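Local coordinates for uncharacterized protein (Bacillus cereus, PDB 5F2H) that is uncharacterised but probably acts as a hydrolase, carrying an alpha/beta-hydrolase domain of the phospholipase/carboxylesterase type behind a helical N-terminal domain, at residues M68-N81 and E98-E110. Numbering follows the deposited sequence.
Sequences MKEAIIEKGFWYGN and EFHQMVQLCKERE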
loop_
_atom_site.group_PDB
_atom_site.type_symbol
_atom_site.label_atom_id
_atom_site.label_comp_id
_atom_site.label_asym_id
_atom_site.label_seq_id
_atom_site.Cartn_x
_atom_site.Cartn_y
_atom_site.Cartn_z
HETATM N N MSE B 68 13.562 48.160 6.209
HETATM C CA MSE B 68 14.504 47.562 7.143
HETATM C C MSE B 68 13.922 47.625 8.525
HETATM O O MSE B 68 13.755 46.589 9.172
HETATM C CB MSE B 68 15.828 48.307 7.027
HETATM C CG MSE B 68 16.987 47.448 7.489
HETATM SE SE MSE B 68 18.667 48.093 6.694
HETATM C CE MSE B 68 19.804 46.618 7.331
ATOM N N LYS B 69 13.556 48.824 8.978
ATOM C CA LYS B 69 12.959 48.990 10.318
ATOM C C LYS B 69 11.850 48.009 10.583
ATOM O O LYS B 69 11.843 47.330 11.598
ATOM C CB LYS B 69 12.367 50.385 10.523
ATOM C CG LYS B 69 13.358 51.524 10.638
ATOM C CD LYS B 69 12.636 52.853 10.822
ATOM C CE LYS B 69 13.623 53.994 11.025
ATOM N NZ LYS B 69 12.940 55.310 11.166
ATOM N N GLU B 70 10.896 47.943 9.676
ATOM C CA GLU B 70 9.786 47.038 9.867
ATOM C C GLU B 70 10.293 45.626 10.141
ATOM O O GLU B 70 10.094 45.077 11.229
ATOM C CB GLU B 70 8.869 47.079 8.650
ATOM C CG GLU B 70 7.663 46.175 8.758
ATOM C CD GLU B 70 6.749 46.302 7.547
ATOM O OE1 GLU B 70 6.552 47.446 7.090
ATOM O OE2 GLU B 70 6.185 45.281 7.078
ATOM N N ALA B 71 10.989 45.072 9.159
ATOM C CA ALA B 71 11.549 43.730 9.238
ATOM C C ALA B 71 12.245 43.409 10.547
ATOM O O ALA B 71 11.948 42.408 11.199
ATOM C CB ALA B 71 12.555 43.554 8.113
ATOM N N ILE B 72 13.184 44.267 10.916
ATOM C CA ILE B 72 13.967 44.066 12.113
ATOM C C ILE B 72 13.309 44.556 13.389
ATOM O O ILE B 72 13.332 43.864 14.404
ATOM C CB ILE B 72 15.316 44.748 11.953
ATOM C CG1 ILE B 72 15.989 44.202 10.700
ATOM C CG2 ILE B 72 16.181 44.500 13.185
ATOM C CD1 ILE B 72 17.275 44.898 10.336
ATOM N N ILE B 73 12.723 45.742 13.352
ATOM C CA ILE B 73 12.081 46.278 14.535
ATOM C C ILE B 73 10.731 45.623 14.787
ATOM O O ILE B 73 10.579 44.818 15.706
ATOM C CB ILE B 73 11.875 47.806 14.432
ATOM C CG1 ILE B 73 13.207 48.515 14.182
ATOM C CG2 ILE B 73 11.194 48.346 15.683
ATOM C CD1 ILE B 73 14.244 48.264 15.257
ATOM N N GLU B 74 9.783 45.923 13.913
ATOM C CA GLU B 74 8.422 45.434 14.040
ATOM C C GLU B 74 8.266 43.918 13.983
ATOM O O GLU B 74 7.592 43.336 14.832
ATOM C CB GLU B 74 7.532 46.117 12.992
ATOM C CG GLU B 74 7.531 47.652 13.069
ATOM C CD GLU B 74 7.002 48.214 14.396
ATOM O OE1 GLU B 74 6.355 47.473 15.168
ATOM O OE2 GLU B 74 7.212 49.415 14.664
ATOM N N LYS B 75 8.879 43.267 13.006
ATOM C CA LYS B 75 8.749 41.815 12.913
ATOM C C LYS B 75 9.816 41.008 13.632
ATOM O O LYS B 75 9.692 39.803 13.761
ATOM C CB LYS B 75 8.564 41.388 11.467
ATOM C CG LYS B 75 7.203 41.832 10.962
ATOM C CD LYS B 75 6.923 41.351 9.554
ATOM C CE LYS B 75 5.466 41.598 9.183
ATOM N NZ LYS B 75 5.069 43.028 9.290
ATOM N N GLY B 76 10.834 41.690 14.147
ATOM C CA GLY B 76 11.912 41.038 14.886
ATOM C C GLY B 76 12.819 40.046 14.165
ATOM O O GLY B 76 13.331 39.132 14.805
ATOM N N PHE B 77 13.032 40.189 12.854
ATOM C CA PHE B 77 13.915 39.263 12.157
ATOM C C PHE B 77 15.348 39.764 12.256
ATOM O O PHE B 77 15.589 40.877 12.728
ATOM C CB PHE B 77 13.587 39.150 10.674
ATOM C CG PHE B 77 12.176 38.746 10.377
ATOM C CD1 PHE B 77 11.697 37.511 10.785
ATOM C CD2 PHE B 77 11.408 39.505 9.512
ATOM C CE1 PHE B 77 10.430 37.096 10.439
ATOM C CE2 PHE B 77 10.141 39.104 9.168
ATOM C CZ PHE B 77 9.646 37.899 9.632
ATOM N N TRP B 78 16.301 38.957 11.796
ATOM C CA TRP B 78 17.721 39.358 11.811
ATOM C C TRP B 78 18.431 38.786 10.586
ATOM O O TRP B 78 17.982 37.794 10.026
ATOM C CB TRP B 78 18.436 38.872 13.084
ATOM C CG TRP B 78 18.562 37.404 13.154
ATOM C CD1 TRP B 78 17.722 36.530 13.762
ATOM C CD2 TRP B 78 19.587 36.620 12.545
ATOM N NE1 TRP B 78 18.174 35.244 13.599
ATOM C CE2 TRP B 78 19.311 35.276 12.838
ATOM C CE3 TRP B 78 20.709 36.927 11.768
ATOM C CZ2 TRP B 78 20.110 34.238 12.367
ATOM C CZ3 TRP B 78 21.491 35.903 11.307
ATOM C CH2 TRP B 78 21.196 34.574 11.618
ATOM N N TYR B 79 19.553 39.400 10.208
ATOM C CA TYR B 79 20.355 38.959 9.065
ATOM C C TYR B 79 21.834 38.930 9.437
ATOM O O TYR B 79 22.246 39.544 10.419
ATOM C CB TYR B 79 20.132 39.882 7.886
ATOM C CG TYR B 79 18.668 39.998 7.522
ATOM C CD1 TYR B 79 18.072 39.082 6.682
ATOM C CD2 TYR B 79 17.882 41.007 8.040
ATOM C CE1 TYR B 79 16.731 39.172 6.364
ATOM C CE2 TYR B 79 16.552 41.113 7.710
ATOM C CZ TYR B 79 15.977 40.193 6.867
ATOM O OH TYR B 79 14.637 40.305 6.538
ATOM N N GLY B 80 22.630 38.199 8.654
ATOM C CA GLY B 80 24.083 38.054 8.890
ATOM C C GLY B 80 24.823 39.356 9.108
ATOM O O GLY B 80 24.594 40.343 8.421
ATOM N N ASN B 81 25.746 39.352 10.056
ATOM C CA ASN B 81 26.493 40.548 10.353
ATOM C C ASN B 81 27.355 40.911 9.186
ATOM O O ASN B 81 27.340 42.057 8.738
ATOM C CB ASN B 81 27.402 40.336 11.550
ATOM C CG ASN B 81 28.256 41.555 11.858
ATOM O OD1 ASN B 81 27.848 42.694 11.655
ATOM N ND2 ASN B 81 29.424 41.316 12.409
ATOM N N GLU B 98 20.019 55.064 12.392
ATOM C CA GLU B 98 19.043 53.995 12.570
ATOM C C GLU B 98 19.624 52.717 11.994
ATOM O O GLU B 98 19.326 51.626 12.465
ATOM C CB GLU B 98 17.655 54.289 11.934
ATOM C CG GLU B 98 16.754 55.362 12.581
ATOM C CD GLU B 98 17.193 56.809 12.387
ATOM O OE1 GLU B 98 18.122 57.083 11.590
ATOM O OE2 GLU B 98 16.552 57.692 13.002
ATOM N N PHE B 99 20.457 52.858 10.966
ATOM C CA PHE B 99 21.077 51.702 10.339
ATOM C C PHE B 99 21.996 50.978 11.304
ATOM O O PHE B 99 21.970 49.757 11.372
ATOM C CB PHE B 99 21.846 52.095 9.083
ATOM C CG PHE B 99 22.509 50.936 8.404
ATOM C CD1 PHE B 99 21.806 50.159 7.501
ATOM C CD2 PHE B 99 23.831 50.622 8.663
ATOM C CE1 PHE B 99 22.418 49.090 6.871
ATOM C CE2 PHE B 99 24.440 49.547 8.046
ATOM C CZ PHE B 99 23.736 48.781 7.148
ATOM N N HIS B 100 22.805 51.722 12.054
ATOM C CA HIS B 100 23.717 51.090 13.013
ATOM C C HIS B 100 22.909 50.396 14.094
ATOM O O HIS B 100 23.315 49.351 14.591
ATOM C CB HIS B 100 24.739 52.077 13.583
ATOM C CG HIS B 100 25.593 52.711 12.529
ATOM N ND1 HIS B 100 25.452 54.029 12.154
ATOM C CD2 HIS B 100 26.478 52.170 11.659
ATOM C CE1 HIS B 100 26.284 54.295 11.164
ATOM N NE2 HIS B 100 26.907 53.180 10.834
ATOM N N GLN B 101 21.753 50.963 14.429
ATOM C CA GLN B 101 20.870 50.371 15.421
ATOM C C GLN B 101 20.429 48.979 14.994
ATOM O O GLN B 101 20.354 48.047 15.805
ATOM C CB GLN B 101 19.606 51.203 15.555
ATOM C CG GLN B 101 18.576 50.588 16.494
ATOM C CD GLN B 101 17.279 51.357 16.500
ATOM O OE1 GLN B 101 17.111 52.320 15.749
ATOM N NE2 GLN B 101 16.340 50.916 17.321
HETATM N N MSE B 102 20.069 48.857 13.724
HETATM C CA MSE B 102 19.619 47.579 13.215
HETATM C C MSE B 102 20.762 46.618 13.207
HETATM O O MSE B 102 20.629 45.500 13.691
HETATM C CB MSE B 102 18.851 47.744 11.930
HETATM C CG MSE B 102 17.417 47.957 12.406
HETATM SE SE MSE B 102 16.553 49.101 11.091
HETATM C CE MSE B 102 16.139 50.430 12.497
ATOM N N VAL B 103 21.904 47.055 12.695
ATOM C CA VAL B 103 23.100 46.214 12.651
ATOM C C VAL B 103 23.358 45.580 14.009
ATOM O O VAL B 103 23.450 44.359 14.155
ATOM C CB VAL B 103 24.341 47.050 12.293
ATOM C CG1 VAL B 103 25.629 46.277 12.547
ATOM C CG2 VAL B 103 24.274 47.542 10.859
ATOM N N GLN B 104 23.410 46.427 15.021
ATOM C CA GLN B 104 23.685 45.948 16.349
ATOM C C GLN B 104 22.571 45.042 16.850
ATOM O O GLN B 104 22.820 44.085 17.576
ATOM C CB GLN B 104 23.848 47.094 17.339
ATOM C CG GLN B 104 24.857 46.700 18.382
ATOM C CD GLN B 104 26.223 46.585 17.720
ATOM O OE1 GLN B 104 26.505 47.310 16.753
ATOM N NE2 GLN B 104 27.084 45.717 18.237
ATOM N N LEU B 105 21.339 45.376 16.503
ATOM C CA LEU B 105 20.221 44.589 16.944
ATOM C C LEU B 105 20.311 43.213 16.325
ATOM O O LEU B 105 20.129 42.219 17.021
ATOM C CB LEU B 105 18.910 45.313 16.648
ATOM C CG LEU B 105 17.607 44.669 17.119
ATOM C CD1 LEU B 105 17.655 44.243 18.580
ATOM C CD2 LEU B 105 16.461 45.643 16.855
ATOM N N CYS B 106 20.643 43.142 15.039
ATOM C CA CYS B 106 20.792 41.844 14.359
ATOM C C CYS B 106 21.965 41.028 14.893
ATOM O O CYS B 106 21.864 39.815 15.044
ATOM C CB CYS B 106 20.993 42.007 12.858
ATOM S SG CYS B 106 19.571 42.641 11.950
ATOM N N LYS B 107 23.082 41.693 15.162
ATOM C CA LYS B 107 24.261 41.010 15.661
ATOM C C LYS B 107 23.908 40.220 16.901
ATOM O O LYS B 107 24.285 39.064 17.055
ATOM C CB LYS B 107 25.390 41.995 15.953
ATOM C CG LYS B 107 26.605 41.257 16.488
ATOM C CD LYS B 107 27.815 42.138 16.776
ATOM C CE LYS B 107 28.395 42.773 15.525
ATOM N NZ LYS B 107 29.653 43.509 15.862
ATOM N N GLU B 108 23.194 40.876 17.793
ATOM C CA GLU B 108 22.743 40.282 19.023
ATOM C C GLU B 108 21.912 39.042 18.739
ATOM O O GLU B 108 22.233 37.947 19.206
ATOM C CB GLU B 108 21.908 41.344 19.725
ATOM C CG GLU B 108 20.996 40.903 20.842
ATOM C CD GLU B 108 20.188 42.081 21.332
ATOM O OE1 GLU B 108 18.946 41.961 21.452
ATOM O OE2 GLU B 108 20.791 43.167 21.469
ATOM N N ARG B 109 20.851 39.218 17.959
ATOM C CA ARG B 109 19.962 38.112 17.608
ATOM C C ARG B 109 20.716 37.006 16.895
ATOM O O ARG B 109 20.351 35.851 17.025
ATOM C CB ARG B 109 18.796 38.598 16.744
ATOM C CG ARG B 109 17.862 39.564 17.451
ATOM C CD ARG B 109 16.860 40.194 16.500
ATOM N NE ARG B 109 16.003 41.168 17.182
ATOM C CZ ARG B 109 15.149 41.993 16.570
ATOM N NH1 ARG B 109 15.056 42.015 15.246
ATOM N NH2 ARG B 109 14.415 42.838 17.284
ATOM N N GLU B 110 21.758 37.355 16.146
ATOM C CA GLU B 110 22.560 36.365 15.415
ATOM C C GLU B 110 23.438 35.546 16.349
ATOM O O GLU B 110 23.448 34.319 16.289
ATOM C CB GLU B 110 23.440 37.064 14.386
ATOM C CG GLU B 110 24.315 36.166 13.516
ATOM C CD GLU B 110 25.150 36.981 12.535
ATOM O OE1 GLU B 110 25.899 36.414 11.690
ATOM O OE2 GLU B 110 25.049 38.226 12.611
HETATM O O HOH W 1 23.836 40.753 12.558
#
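W78 lays one face of its indole on the backbone of helix 97-115 at R109 and E110: E110 CA stands 4.0 Å from the centroid of the six-membered ring, almost on its normal, a CH-pi contact, and R109 O lies over the same face. A chi1 of 67°, with CG between the backbone N and carbonyl carbon, turns that face onto the helix. Q169 of the second subunit also packs on W78.

The guanidinium of R109 has L105 CG over one face, G76 O over the other, 3.4 Å from NH1 but poorly angled for a hydrogen bond, and two carbonyls at its edge. NH1 gives a nearly straight bond to I72 O (2.7 Å) and a more bent one to F77 O (2.8 Å), both in the guanidinium plane; the long, extended chain reaches them.

Deeper in, I72 fits as a knob among M102, L105, C106 and R109, its CD1 3.6 Å from C106 SG. Selenomethionine M102, flexible and bent at chi2 and chi3, fills the reciprocal hole among M68, K69, I72 and I73. The selenium of M68 meets the F99 ring obliquely.

E110 stretches past W78 to the N-terminus of helix 81-86, where OE2 accepts a weak bond from N81 N (2.9 Å) and a water joins it to Y79 O. One cation thus gathers carbonyls of I72 and F77, on either side of the positive-phi G76 turn following helix 61-74, while an anion meets the next helix start, probably favoured by its dipole; toward the start of segment 98-110, apolar packing joins the two helices.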